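Local atomic coordinates of AvmM (Streptomyces sp. NBRC 109436, PDB entry 7FE6), a protein that catalyses macrocyclization in alchivemycin A biosynthesis through a dehydration and Michael-type addition. Residues I29-V34 with I41-F46; L60-W65 with C111-P116; F80-R85 with T137-L142; A153-L158 with A185-G190. One frame throughout, in Å; residues are numbered along the deposited sequence.

Contact 1. Residues I29-V34 with I41-F46; sequences IGVPAV and IEFSVF
Ile29 lays its CG1 against the edge of the Phe46 ring, near the ring plane, 3.5 Å from Phe46 CE1. With CG1 anti to its own carbonyl carbon, chi1 -67°, it is this branch that meets the ring edge. On the same side of the sheet, Ile29 CB lies 3.4 Å from Ser44 OG, which bonds to the carbonyl of Ser186 of the second subunit. Two backbone bonds join the same pair. Ile29 N gives its hydrogen to Ser44 O at 2.9 Å, and Ser44 N returns one to Ile29 O at 3.0 Å. This is an antiparallel hydrogen-bonded pair at the end of strand 24-29. Gly30 then takes a positive phi of 82°, and the chain leaves the strand pairing. Beyond it the contact is made by side chains. Val31 and Phe43 lie side by side, pointing the same way, with Val31 CG2 3.9 Å from Phe43 CG. Pro32 and Ile41 meet tip to tip, Pro32 CD being 3.6 Å from Ile41 CD1. The side chain of Phe46 lies about 6 Å from bound alchivemycin A. Strand 40-49 runs between strands 24-29 and 135-144 in an antiparallel sheet. The loop after strand 24-29 crosses to the other sheet, where Ala33 bonds to Arg188 of strand 178-189 and Val31 touches Ala185.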
loop_
_atom_site.group_PDB
_atom_site.type_symbol
_atom_site.label_atom_id
_atom_site.label_comp_id
_atom_site.label_asym_id
_atom_site.label_seq_id
_atom_site.Cartn_x
_atom_site.Cartn_y
_atom_site.Cartn_z
ATOM N N ILE A 29 -3.341 4.004 4.447
ATOM C CA ILE A 29 -2.264 4.991 4.461
ATOM C C ILE A 29 -1.948 5.318 5.912
ATOM O O ILE A 29 -2.855 5.662 6.676
ATOM C CB ILE A 29 -2.631 6.287 3.708
ATOM C CG1 ILE A 29 -2.785 6.043 2.205
ATOM C CG2 ILE A 29 -1.550 7.353 3.929
ATOM C CD1 ILE A 29 -1.469 5.718 1.491
ATOM N N GLY A 30 -0.671 5.202 6.299
ATOM C CA GLY A 30 -0.224 5.707 7.577
ATOM C C GLY A 30 -0.472 4.806 8.765
ATOM O O GLY A 30 -0.362 5.271 9.902
ATOM N N VAL A 31 -0.810 3.539 8.544
ATOM C CA VAL A 31 -0.905 2.556 9.621
ATOM C C VAL A 31 0.498 2.202 10.113
ATOM O O VAL A 31 1.312 1.688 9.330
ATOM C CB VAL A 31 -1.632 1.287 9.154
ATOM C CG1 VAL A 31 -1.846 0.328 10.345
ATOM C CG2 VAL A 31 -2.947 1.654 8.509
ATOM N N PRO A 32 0.827 2.420 11.383
ATOM C CA PRO A 32 2.145 2.021 11.866
ATOM C C PRO A 32 2.204 0.518 12.077
ATOM O O PRO A 32 1.200 -0.136 12.362
ATOM C CB PRO A 32 2.278 2.781 13.190
ATOM C CG PRO A 32 0.889 2.992 13.660
ATOM C CD PRO A 32 0.009 3.043 12.440
ATOM N N ALA A 33 3.411 -0.034 11.905
ATOM C CA ALA A 33 3.639 -1.456 12.138
ATOM C C ALA A 33 3.727 -1.791 13.627
ATOM O O ALA A 33 3.617 -2.971 13.994
ATOM C CB ALA A 33 4.902 -1.915 11.413
ATOM N N VAL A 34 3.976 -0.797 14.486
ATOM C CA VAL A 34 3.902 -0.965 15.931
ATOM C C VAL A 34 3.063 0.175 16.491
ATOM O O VAL A 34 3.309 1.350 16.180
ATOM C CB VAL A 34 5.290 -1.009 16.610
ATOM C CG1 VAL A 34 5.119 -1.115 18.089
ATOM C CG2 VAL A 34 6.130 -2.201 16.103
ATOM N N ILE A 41 -3.311 7.032 17.344
ATOM C CA ILE A 41 -2.809 7.172 15.991
ATOM C C ILE A 41 -3.969 7.561 15.085
ATOM O O ILE A 41 -5.137 7.234 15.344
ATOM C CB ILE A 41 -2.148 5.877 15.490
ATOM C CG1 ILE A 41 -3.217 4.794 15.343
ATOM C CG2 ILE A 41 -0.997 5.461 16.442
ATOM C CD1 ILE A 41 -2.848 3.677 14.460
ATOM N N GLU A 42 -3.634 8.260 14.007
ATOM C CA GLU A 42 -4.569 8.555 12.936
ATOM C C GLU A 42 -4.023 7.939 11.663
ATOM O O GLU A 42 -2.844 8.100 11.358
ATOM C CB GLU A 42 -4.749 10.062 12.747
ATOM C CG GLU A 42 -5.734 10.439 11.628
ATOM C CD GLU A 42 -6.191 11.901 11.700
ATOM O OE1 GLU A 42 -6.103 12.518 12.802
ATOM O OE2 GLU A 42 -6.650 12.428 10.641
ATOM N N PHE A 43 -4.870 7.228 10.934
ATOM C CA PHE A 43 -4.548 6.719 9.608
ATOM C C PHE A 43 -5.754 6.958 8.705
ATOM O O PHE A 43 -6.788 7.476 9.131
ATOM C CB PHE A 43 -4.149 5.234 9.627
ATOM C CG PHE A 43 -5.230 4.313 10.129
ATOM C CD1 PHE A 43 -5.346 4.026 11.487
ATOM C CD2 PHE A 43 -6.158 3.756 9.251
ATOM C CE1 PHE A 43 -6.345 3.190 11.952
ATOM C CE2 PHE A 43 -7.146 2.912 9.711
ATOM C CZ PHE A 43 -7.241 2.634 11.077
ATOM N N SER A 44 -5.593 6.649 7.428
ATOM C CA SER A 44 -6.696 6.751 6.507
ATOM C C SER A 44 -6.847 5.420 5.789
ATOM O O SER A 44 -5.911 4.625 5.693
ATOM C CB SER A 44 -6.547 7.929 5.516
ATOM O OG SER A 44 -5.652 7.664 4.455
ATOM N N VAL A 45 -8.068 5.158 5.357
ATOM C CA VAL A 45 -8.395 3.949 4.623
ATOM C C VAL A 45 -9.497 4.337 3.647
ATOM O O VAL A 45 -10.366 5.155 3.970
ATOM C CB VAL A 45 -8.796 2.799 5.590
ATOM C CG1 VAL A 45 -9.823 3.274 6.634
ATOM C CG2 VAL A 45 -9.313 1.553 4.844
ATOM N N PHE A 46 -9.454 3.781 2.446
ATOM C CA PHE A 46 -10.391 4.210 1.426
ATOM C C PHE A 46 -10.714 3.022 0.537
ATOM O O PHE A 46 -9.853 2.176 0.284
ATOM C CB PHE A 46 -9.844 5.393 0.601
ATOM C CG PHE A 46 -8.334 5.386 0.393
ATOM C CD1 PHE A 46 -7.478 5.869 1.377
ATOM C CD2 PHE A 46 -7.785 4.944 -0.814
ATOM C CE1 PHE A 46 -6.102 5.867 1.196
ATOM C CE2 PHE A 46 -6.405 4.941 -1.020
ATOM C CZ PHE A 46 -5.553 5.412 -0.014
#

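Contact 2. Residues L60-W65 with C111-P116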
loop_
_atom_site.group_PDB
_atom_site.type_symbol
_atom_site.label_atom_id
_atom_site.label_comp_id
_atom_site.label_asym_id
_atom_site.label_seq_id
_atom_site.Cartn_x
_atom_site.Cartn_y
_atom_site.Cartn_z
ATOM N N LEU A 60 -17.891 1.449 4.695
ATOM C CA LEU A 60 -16.696 0.722 5.107
ATOM C C LEU A 60 -16.907 -0.022 6.426
ATOM O O LEU A 60 -17.493 0.508 7.378
ATOM C CB LEU A 60 -15.506 1.675 5.267
ATOM C CG LEU A 60 -14.217 0.966 5.731
ATOM C CD1 LEU A 60 -13.692 0.011 4.665
ATOM C CD2 LEU A 60 -13.131 1.881 6.294
ATOM N N ASN A 61 -16.385 -1.242 6.484
ATOM C CA ASN A 61 -16.216 -1.974 7.731
ATOM C C ASN A 61 -14.726 -2.136 8.014
ATOM O O ASN A 61 -13.906 -2.228 7.091
ATOM C CB ASN A 61 -16.903 -3.347 7.670
ATOM C CG ASN A 61 -18.395 -3.239 7.355
ATOM O OD1 ASN A 61 -19.192 -2.820 8.194
ATOM N ND2 ASN A 61 -18.769 -3.584 6.120
ATOM N N LEU A 62 -14.383 -2.120 9.305
ATOM C CA LEU A 62 -13.015 -2.237 9.803
ATOM C C LEU A 62 -12.988 -3.342 10.850
ATOM O O LEU A 62 -13.832 -3.361 11.752
ATOM C CB LEU A 62 -12.542 -0.917 10.414
ATOM C CG LEU A 62 -11.140 -0.382 10.167
ATOM C CD1 LEU A 62 -10.880 -0.116 8.692
ATOM C CD2 LEU A 62 -11.018 0.888 10.944
ATOM N N VAL A 63 -12.061 -4.284 10.719
ATOM C CA VAL A 63 -11.980 -5.408 11.645
ATOM C C VAL A 63 -10.665 -5.347 12.401
ATOM O O VAL A 63 -9.600 -5.228 11.792
ATOM C CB VAL A 63 -12.123 -6.756 10.926
ATOM C CG1 VAL A 63 -12.105 -7.872 11.931
ATOM C CG2 VAL A 63 -13.412 -6.781 10.146
ATOM N N ILE A 64 -10.738 -5.400 13.726
ATOM C CA ILE A 64 -9.545 -5.469 14.559
ATOM C C ILE A 64 -9.442 -6.884 15.097
ATOM O O ILE A 64 -10.423 -7.422 15.616
ATOM C CB ILE A 64 -9.570 -4.433 15.690
ATOM C CG1 ILE A 64 -9.735 -3.028 15.090
ATOM C CG2 ILE A 64 -8.281 -4.559 16.508
ATOM C CD1 ILE A 64 -9.714 -1.915 16.114
ATOM N N TRP A 65 -8.276 -7.498 14.933
ATOM C CA TRP A 65 -8.064 -8.915 15.196
ATOM C C TRP A 65 -6.799 -9.096 16.020
ATOM O O TRP A 65 -5.752 -8.531 15.687
ATOM C CB TRP A 65 -7.963 -9.706 13.889
ATOM C CG TRP A 65 -7.559 -11.172 14.044
ATOM C CD1 TRP A 65 -8.248 -12.153 14.708
ATOM C CD2 TRP A 65 -6.411 -11.822 13.456
ATOM N NE1 TRP A 65 -7.583 -13.362 14.594
ATOM C CE2 TRP A 65 -6.461 -13.185 13.829
ATOM C CE3 TRP A 65 -5.341 -11.378 12.667
ATOM C CZ2 TRP A 65 -5.491 -14.103 13.439
ATOM C CZ3 TRP A 65 -4.378 -12.292 12.279
ATOM C CH2 TRP A 65 -4.461 -13.640 12.667
ATOM N N CYS A 111 -16.216 -3.589 13.011
ATOM C CA CYS A 111 -16.804 -2.278 13.256
ATOM C C CYS A 111 -17.271 -1.620 11.967
ATOM O O CYS A 111 -16.531 -1.571 10.976
ATOM C CB CYS A 111 -15.809 -1.356 13.955
ATOM S SG CYS A 111 -15.262 -1.995 15.495
ATOM N N GLN A 112 -18.472 -1.062 12.006
ATOM C CA GLN A 112 -19.007 -0.331 10.872
ATOM C C GLN A 112 -18.561 1.128 10.926
ATOM O O GLN A 112 -18.786 1.820 11.920
ATOM C CB GLN A 112 -20.533 -0.440 10.841
ATOM C CG GLN A 112 -21.159 0.095 9.566
ATOM C CD GLN A 112 -22.683 -0.033 9.546
ATOM O OE1 GLN A 112 -23.367 0.705 8.836
ATOM N NE2 GLN A 112 -23.213 -1.005 10.285
ATOM N N LEU A 113 -17.955 1.591 9.833
ATOM C CA LEU A 113 -17.545 2.983 9.645
ATOM C C LEU A 113 -18.231 3.580 8.414
ATOM O O LEU A 113 -17.554 4.147 7.544
ATOM C CB LEU A 113 -16.016 3.073 9.478
ATOM C CG LEU A 113 -15.137 3.039 10.733
ATOM C CD1 LEU A 113 -15.230 1.687 11.449
ATOM C CD2 LEU A 113 -13.694 3.324 10.349
ATOM N N SER A 114 -19.573 3.516 8.360
ATOM C CA SER A 114 -20.321 3.929 7.183
ATOM C C SER A 114 -20.810 5.361 7.369
ATOM O O SER A 114 -20.619 5.984 8.417
ATOM C CB SER A 114 -21.527 3.018 6.933
ATOM O OG SER A 114 -22.531 3.143 7.962
ATOM N N GLY A 115 -21.434 5.894 6.328
ATOM C CA GLY A 115 -22.089 7.176 6.428
ATOM C C GLY A 115 -21.807 8.082 5.251
ATOM O O GLY A 115 -20.913 7.824 4.435
ATOM N N PRO A 116 -22.565 9.178 5.159
ATOM C CA PRO A 116 -22.361 10.141 4.069
ATOM C C PRO A 116 -20.958 10.731 4.102
ATOM O O PRO A 116 -20.345 10.887 5.167
ATOM C CB PRO A 116 -23.412 11.220 4.343
ATOM C CG PRO A 116 -24.379 10.594 5.300
ATOM C CD PRO A 116 -23.655 9.567 6.070
HETATM O O HOH W 1 -17.600 4.124 5.052
#
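Leu113 meets the strand of Leu60 and Leu62 through CB and both methyls. Its CB lies 3.6 Å from Leu60 O. CG stands anti to the carbonyl carbon, chi1 -81°, and from it the two methyls branch to Leu62. CD1 meets Leu62 CB at 3.9 Å and CD2 meets Leu62 CD2 at 3.7 Å. The backbones of Leu62 and Cys111 form an antiparallel hydrogen-bonded pair. Leu62 N bonds to Cys111 O at 2.8 Å, and Cys111 N to Leu62 O. On the opposite face, Asn61 OD1 rests 3.8 Å from Gln112 CG, with the two amide planes 70° apart. These amides do not bond each other. Asn61 ND2 is held by the carbonyls of Phe175 and Leu158. Gln112 NE2 reaches the carbonyl of Gly173, and Gln112 OE1 accepts from Ser114 OG at 2.7 Å. An alanine in place of Gln112 would probably leave the Ser114 hydroxyl and the Gly173 carbonyl without these mates. A water extends the pairing by accepting from Leu60 N and donating to Leu113 O. The two faces thus differ in chemistry: Leu60, Leu62 and Leu113 pack as hydrocarbon toward the other sheet, while Asn61 and Gln112 tie this sheet to the loop around Gly173 and Phe175.

Contact 3. Residues F80-R85 with T137-L142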
loop_
_atom_site.group_PDB
_atom_site.type_symbol
_atom_site.label_atom_id
_atom_site.label_comp_id
_atom_site.label_asym_id
_atom_site.label_seq_id
_atom_site.Cartn_x
_atom_site.Cartn_y
_atom_site.Cartn_z
ATOM N N PHE A 80 -12.617 6.644 16.403
ATOM C CA PHE A 80 -13.317 7.748 15.753
ATOM C C PHE A 80 -13.025 7.729 14.264
ATOM O O PHE A 80 -11.947 7.298 13.825
ATOM C CB PHE A 80 -12.892 9.107 16.311
ATOM C CG PHE A 80 -13.405 9.381 17.684
ATOM C CD1 PHE A 80 -12.822 8.757 18.794
ATOM C CD2 PHE A 80 -14.461 10.272 17.874
ATOM C CE1 PHE A 80 -13.292 9.014 20.072
ATOM C CE2 PHE A 80 -14.951 10.545 19.159
ATOM C CZ PHE A 80 -14.376 9.910 20.262
ATOM N N TYR A 81 -13.972 8.227 13.480
ATOM C CA TYR A 81 -13.747 8.248 12.050
ATOM C C TYR A 81 -14.502 9.408 11.437
ATOM O O TYR A 81 -15.385 10.021 12.056
ATOM C CB TYR A 81 -14.139 6.920 11.392
ATOM C CG TYR A 81 -15.629 6.678 11.247
ATOM C CD1 TYR A 81 -16.394 6.268 12.344
ATOM C CD2 TYR A 81 -16.257 6.799 10.013
ATOM C CE1 TYR A 81 -17.746 6.022 12.230
ATOM C CE2 TYR A 81 -17.615 6.558 9.877
ATOM C CZ TYR A 81 -18.366 6.166 11.000
ATOM O OH TYR A 81 -19.727 5.907 10.893
ATOM N N LYS A 82 -14.145 9.677 10.184
ATOM C CA LYS A 82 -14.693 10.786 9.418
ATOM C C LYS A 82 -14.687 10.337 7.970
ATOM O O LYS A 82 -13.630 9.961 7.452
ATOM C CB LYS A 82 -13.837 12.034 9.646
ATOM C CG LYS A 82 -13.840 13.089 8.579
ATOM C CD LYS A 82 -12.483 13.797 8.613
ATOM C CE LYS A 82 -12.582 15.257 8.319
ATOM N NZ LYS A 82 -13.208 15.514 6.984
ATOM N N VAL A 83 -15.863 10.345 7.335
ATOM C CA VAL A 83 -16.010 9.859 5.966
ATOM C C VAL A 83 -15.742 11.016 5.016
ATOM O O VAL A 83 -16.577 11.915 4.867
ATOM C CB VAL A 83 -17.394 9.249 5.726
ATOM C CG1 VAL A 83 -17.447 8.659 4.348
ATOM C CG2 VAL A 83 -17.684 8.181 6.759
ATOM N N SER A 84 -14.567 10.989 4.372
ATOM C CA SER A 84 -14.163 12.032 3.433
ATOM C C SER A 84 -14.289 13.413 4.071
ATOM O O SER A 84 -13.688 13.664 5.126
ATOM C CB SER A 84 -15.003 11.960 2.157
ATOM O OG SER A 84 -14.738 10.739 1.499
ATOM N N ARG A 85 -15.094 14.302 3.475
ATOM C CA ARG A 85 -15.196 15.665 3.988
ATOM C C ARG A 85 -16.345 15.880 5.001
ATOM O O ARG A 85 -16.598 17.023 5.401
ATOM C CB ARG A 85 -15.261 16.655 2.822
ATOM C CG ARG A 85 -16.582 16.788 2.068
ATOM C CD ARG A 85 -16.402 17.756 0.881
ATOM N NE ARG A 85 -17.647 17.878 0.105
ATOM C CZ ARG A 85 -17.742 18.294 -1.162
ATOM N NH1 ARG A 85 -16.644 18.659 -1.838
ATOM N NH2 ARG A 85 -18.956 18.370 -1.738
ATOM N N THR A 137 -13.287 7.605 1.515
ATOM C CA THR A 137 -12.228 7.553 2.510
ATOM C C THR A 137 -12.823 7.660 3.902
ATOM O O THR A 137 -13.726 8.472 4.141
ATOM C CB THR A 137 -11.228 8.714 2.325
ATOM O OG1 THR A 137 -10.469 8.554 1.119
ATOM C CG2 THR A 137 -10.282 8.851 3.529
ATOM N N ALA A 138 -12.282 6.873 4.830
ATOM C CA ALA A 138 -12.463 7.104 6.249
ATOM C C ALA A 138 -11.119 7.548 6.796
ATOM O O ALA A 138 -10.106 6.866 6.590
ATOM C CB ALA A 138 -12.969 5.851 6.972
ATOM N N HIS A 139 -11.094 8.703 7.445
ATOM C CA HIS A 139 -9.971 9.058 8.300
ATOM C C HIS A 139 -10.263 8.468 9.682
ATOM O O HIS A 139 -11.382 8.596 10.181
ATOM C CB HIS A 139 -9.816 10.578 8.363
ATOM C CG HIS A 139 -9.557 11.224 7.036
ATOM N ND1 HIS A 139 -8.290 11.587 6.616
ATOM C CD2 HIS A 139 -10.400 11.549 6.021
ATOM C CE1 HIS A 139 -8.370 12.130 5.412
ATOM N NE2 HIS A 139 -9.639 12.122 5.029
ATOM N N VAL A 140 -9.292 7.785 10.283
ATOM C CA VAL A 140 -9.580 6.969 11.461
ATOM C C VAL A 140 -8.612 7.316 12.590
ATOM O O VAL A 140 -7.392 7.290 12.396
ATOM C CB VAL A 140 -9.485 5.465 11.143
ATOM C CG1 VAL A 140 -9.932 4.672 12.340
ATOM C CG2 VAL A 140 -10.291 5.115 9.956
ATOM N N ARG A 141 -9.151 7.575 13.779
ATOM C CA ARG A 141 -8.349 7.788 14.974
ATOM C C ARG A 141 -8.577 6.625 15.932
ATOM O O ARG A 141 -9.724 6.346 16.332
ATOM C CB ARG A 141 -8.681 9.121 15.636
ATOM C CG ARG A 141 -8.150 10.329 14.900
ATOM C CD ARG A 141 -8.790 11.630 15.392
ATOM N NE ARG A 141 -8.275 12.782 14.677
ATOM C CZ ARG A 141 -8.865 13.974 14.616
ATOM N NH1 ARG A 141 -10.032 14.198 15.218
ATOM N NH2 ARG A 141 -8.297 14.950 13.909
ATOM N N LEU A 142 -7.477 5.973 16.322
ATOM C CA LEU A 142 -7.528 4.711 17.034
ATOM C C LEU A 142 -6.556 4.749 18.195
ATOM O O LEU A 142 -5.434 5.256 18.066
ATOM C CB LEU A 142 -7.178 3.545 16.122
ATOM C CG LEU A 142 -7.136 2.161 16.756
ATOM C CD1 LEU A 142 -8.484 1.810 17.356
ATOM C CD2 LEU A 142 -6.721 1.140 15.721
#
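Two neighbouring strands of an antiparallel sheet, 77-83 and 135-144, pair here from Phe80 with Arg141 to Val83 with Ala138. Phe80 N bonds to Arg141 O at 2.9 Å, and Arg141 N returns a bond to Phe80 O. Lys82 and His139 form the next hydrogen-bonded pair, with His139 N 2.8 Å from Lys82 O. Their side chains lie side by side, pointing the same way. Lys82 CD is 4.0 Å from His139 CD2, while Lys82 O sits at the edge of the ring, in its plane. The lysine chain bends at its last two torsions, chi4 -58° placing NZ. NZ then bonds to Ser84 O at 2.7 Å and also to the carbonyl of Ala86. Where the strand ends, Ser84 N bonds to Thr137 O at 2.7 Å, and Thr137 N makes a weak bond to Ser84 OG. His139 NE2 bonds to His152 ND1 of the second subunit, and Thr137 OG1 bonds to Ser186 OG of that subunit. Polar groups on one strand, Thr137 and His139, thus bond across to the second subunit, while the Lys82 amine is engaged by carbonyls of its own chain.

Contact 4. Residues A153-L158 with A185-G190; sequences AGIFAL and ASFRLG
Ala153 sets its CB over one face of the Phe187 ring, 3.9 Å from the ring centroid and offset toward the rim. This is a CH-pi contact. The two residues also pair through the backbone, Phe187 N bonding to Ala153 O at 3.0 Å and Ala153 N to Phe187 O at 3.2 Å. Gly154 comes next, opposite Ser186. Its carbonyl carbon lies at the ring edge, 3.5 Å from Phe187 CE1, and its CA makes a 3.2 Å CH-O contact with Ala185 O. A side chain at Gly154 would run into the ring of Phe156. Ile155 then crosses Phe187 at about a right angle, Ile155 CG1 lying 3.5 Å from Phe187 CE1. Its backbone pairs with Ala185: Ile155 N bonds to Ala185 O at 2.8 Å, and Ala185 N bonds to Ile155 O at the same 2.8 Å. CG of Phe187 stands between the backbone N and the carbonyl carbon, chi1 68°, and the ring beyond it meets Ala153, Gly154 and Ile155. An alanine in place of Phe187 would probably open a gap beside Ile155 and leave Ala153 CB without its aromatic partner. Strand 153-162 lies between strands 178-189 and 57-66 in a mixed sheet. Ile155 and Ala185 also touch Phe28 of strand 24-29, which belongs to the other sheet.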
loop_
_atom_site.group_PDB
_atom_site.type_symbol
_atom_site.label_atom_id
_atom_site.label_comp_id
_atom_site.label_asym_id
_atom_site.label_seq_id
_atom_site.Cartn_x
_atom_site.Cartn_y
_atom_site.Cartn_z
ATOM N N ALA A 153 -1.308 -8.883 15.244
ATOM C CA ALA A 153 -2.651 -8.360 15.142
ATOM C C ALA A 153 -2.800 -7.767 13.755
ATOM O O ALA A 153 -1.817 -7.550 13.036
ATOM C CB ALA A 153 -2.920 -7.304 16.223
ATOM N N GLY A 154 -4.033 -7.472 13.383
ATOM C CA GLY A 154 -4.270 -6.844 12.100
ATOM C C GLY A 154 -5.453 -5.916 12.178
ATOM O O GLY A 154 -6.397 -6.135 12.953
ATOM N N ILE A 155 -5.394 -4.856 11.378
ATOM C CA ILE A 155 -6.584 -4.102 11.016
ATOM C C ILE A 155 -6.962 -4.536 9.608
ATOM O O ILE A 155 -6.108 -4.580 8.708
ATOM C CB ILE A 155 -6.343 -2.590 11.095
ATOM C CG1 ILE A 155 -5.771 -2.228 12.461
ATOM C CG2 ILE A 155 -7.641 -1.854 10.885
ATOM C CD1 ILE A 155 -5.326 -0.770 12.599
ATOM N N PHE A 156 -8.234 -4.843 9.408
ATOM C CA PHE A 156 -8.710 -5.309 8.118
ATOM C C PHE A 156 -9.800 -4.392 7.594
ATOM O O PHE A 156 -10.676 -3.957 8.350
ATOM C CB PHE A 156 -9.254 -6.723 8.177
ATOM C CG PHE A 156 -8.226 -7.770 8.501
ATOM C CD1 PHE A 156 -7.800 -7.965 9.824
ATOM C CD2 PHE A 156 -7.699 -8.576 7.484
ATOM C CE1 PHE A 156 -6.888 -8.939 10.132
ATOM C CE2 PHE A 156 -6.770 -9.547 7.772
ATOM C CZ PHE A 156 -6.359 -9.737 9.109
ATOM N N ALA A 157 -9.708 -4.065 6.309
ATOM C CA ALA A 157 -10.699 -3.240 5.639
ATOM C C ALA A 157 -11.630 -4.141 4.840
ATOM O O ALA A 157 -11.181 -4.898 3.974
ATOM C CB ALA A 157 -10.020 -2.211 4.740
ATOM N N LEU A 158 -12.923 -4.053 5.129
ATOM C CA LEU A 158 -13.927 -4.881 4.465
ATOM C C LEU A 158 -14.973 -3.941 3.890
ATOM O O LEU A 158 -15.906 -3.533 4.606
ATOM C CB LEU A 158 -14.570 -5.876 5.429
ATOM C CG LEU A 158 -15.756 -6.672 4.868
ATOM C CD1 LEU A 158 -15.318 -7.702 3.804
ATOM C CD2 LEU A 158 -16.556 -7.310 5.991
ATOM N N ALA A 185 -3.696 -4.880 7.326
ATOM C CA ALA A 185 -2.540 -4.154 7.830
ATOM C C ALA A 185 -2.119 -4.874 9.101
ATOM O O ALA A 185 -2.863 -4.860 10.090
ATOM C CB ALA A 185 -2.878 -2.689 8.090
ATOM N N SER A 186 -0.957 -5.536 9.066
ATOM C CA SER A 186 -0.450 -6.257 10.231
ATOM C C SER A 186 0.386 -5.345 11.107
ATOM O O SER A 186 1.152 -4.523 10.620
ATOM C CB SER A 186 0.390 -7.459 9.818
ATOM O OG SER A 186 -0.403 -8.417 9.155
ATOM N N PHE A 187 0.265 -5.515 12.407
ATOM C CA PHE A 187 0.981 -4.641 13.319
ATOM C C PHE A 187 1.210 -5.403 14.610
ATOM O O PHE A 187 0.760 -6.537 14.766
ATOM C CB PHE A 187 0.202 -3.330 13.545
ATOM C CG PHE A 187 -1.090 -3.508 14.300
ATOM C CD1 PHE A 187 -2.239 -3.914 13.646
ATOM C CD2 PHE A 187 -1.157 -3.234 15.671
ATOM C CE1 PHE A 187 -3.435 -4.071 14.349
ATOM C CE2 PHE A 187 -2.326 -3.391 16.375
ATOM C CZ PHE A 187 -3.477 -3.806 15.718
ATOM N N ARG A 188 2.003 -4.813 15.491
ATOM C CA ARG A 188 2.088 -5.237 16.875
ATOM C C ARG A 188 1.561 -4.116 17.755
ATOM O O ARG A 188 1.735 -2.930 17.446
ATOM C CB ARG A 188 3.520 -5.582 17.266
ATOM C CG ARG A 188 4.047 -6.864 16.656
ATOM C CD ARG A 188 5.329 -7.265 17.346
ATOM N NE ARG A 188 6.307 -6.178 17.340
ATOM C CZ ARG A 188 6.594 -5.409 18.394
ATOM N NH1 ARG A 188 5.980 -5.607 19.560
ATOM N NH2 ARG A 188 7.498 -4.442 18.286
ATOM N N LEU A 189 0.932 -4.491 18.862
ATOM C CA LEU A 189 0.494 -3.535 19.879
ATOM C C LEU A 189 1.410 -3.728 21.079
ATOM O O LEU A 189 1.244 -4.681 21.847
ATOM C CB LEU A 189 -0.967 -3.764 20.240
ATOM C CG LEU A 189 -1.599 -2.947 21.371
ATOM C CD1 LEU A 189 -1.527 -1.448 21.083
ATOM C CD2 LEU A 189 -3.039 -3.423 21.666
ATOM N N GLY A 190 2.372 -2.821 21.244
ATOM C CA GLY A 190 3.383 -2.961 22.280
ATOM C C GLY A 190 4.579 -2.036 22.150
ATOM O O GLY A 190 4.435 -0.872 21.746
#

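How the contacts relate
The contacts are spread over two sheets that pack face to face. Contacts 1 and 3 have centres 11 Å apart, and their strands 40-49 and 135-144 are neighbours in one sheet. Contacts 2 and 4 have centres 14 Å apart, and their strands 57-66 and 153-162 are neighbours in the other. Contact 1 starts in the first sheet, and its loop passes to contact 4. Val45 on Leu60 and Leu142 on Ile155 join the sheets. Along the chain contact 1 closes first, contacts 2 and 3 alternate, and contact 4 comes last. Tyr81 OH also bonds to Ser114 O, linking contacts 2 and 3. Contacts 1 and 3 meet the second subunit, and contacts 1 and 4 the third, so both sheets take part in the trimer.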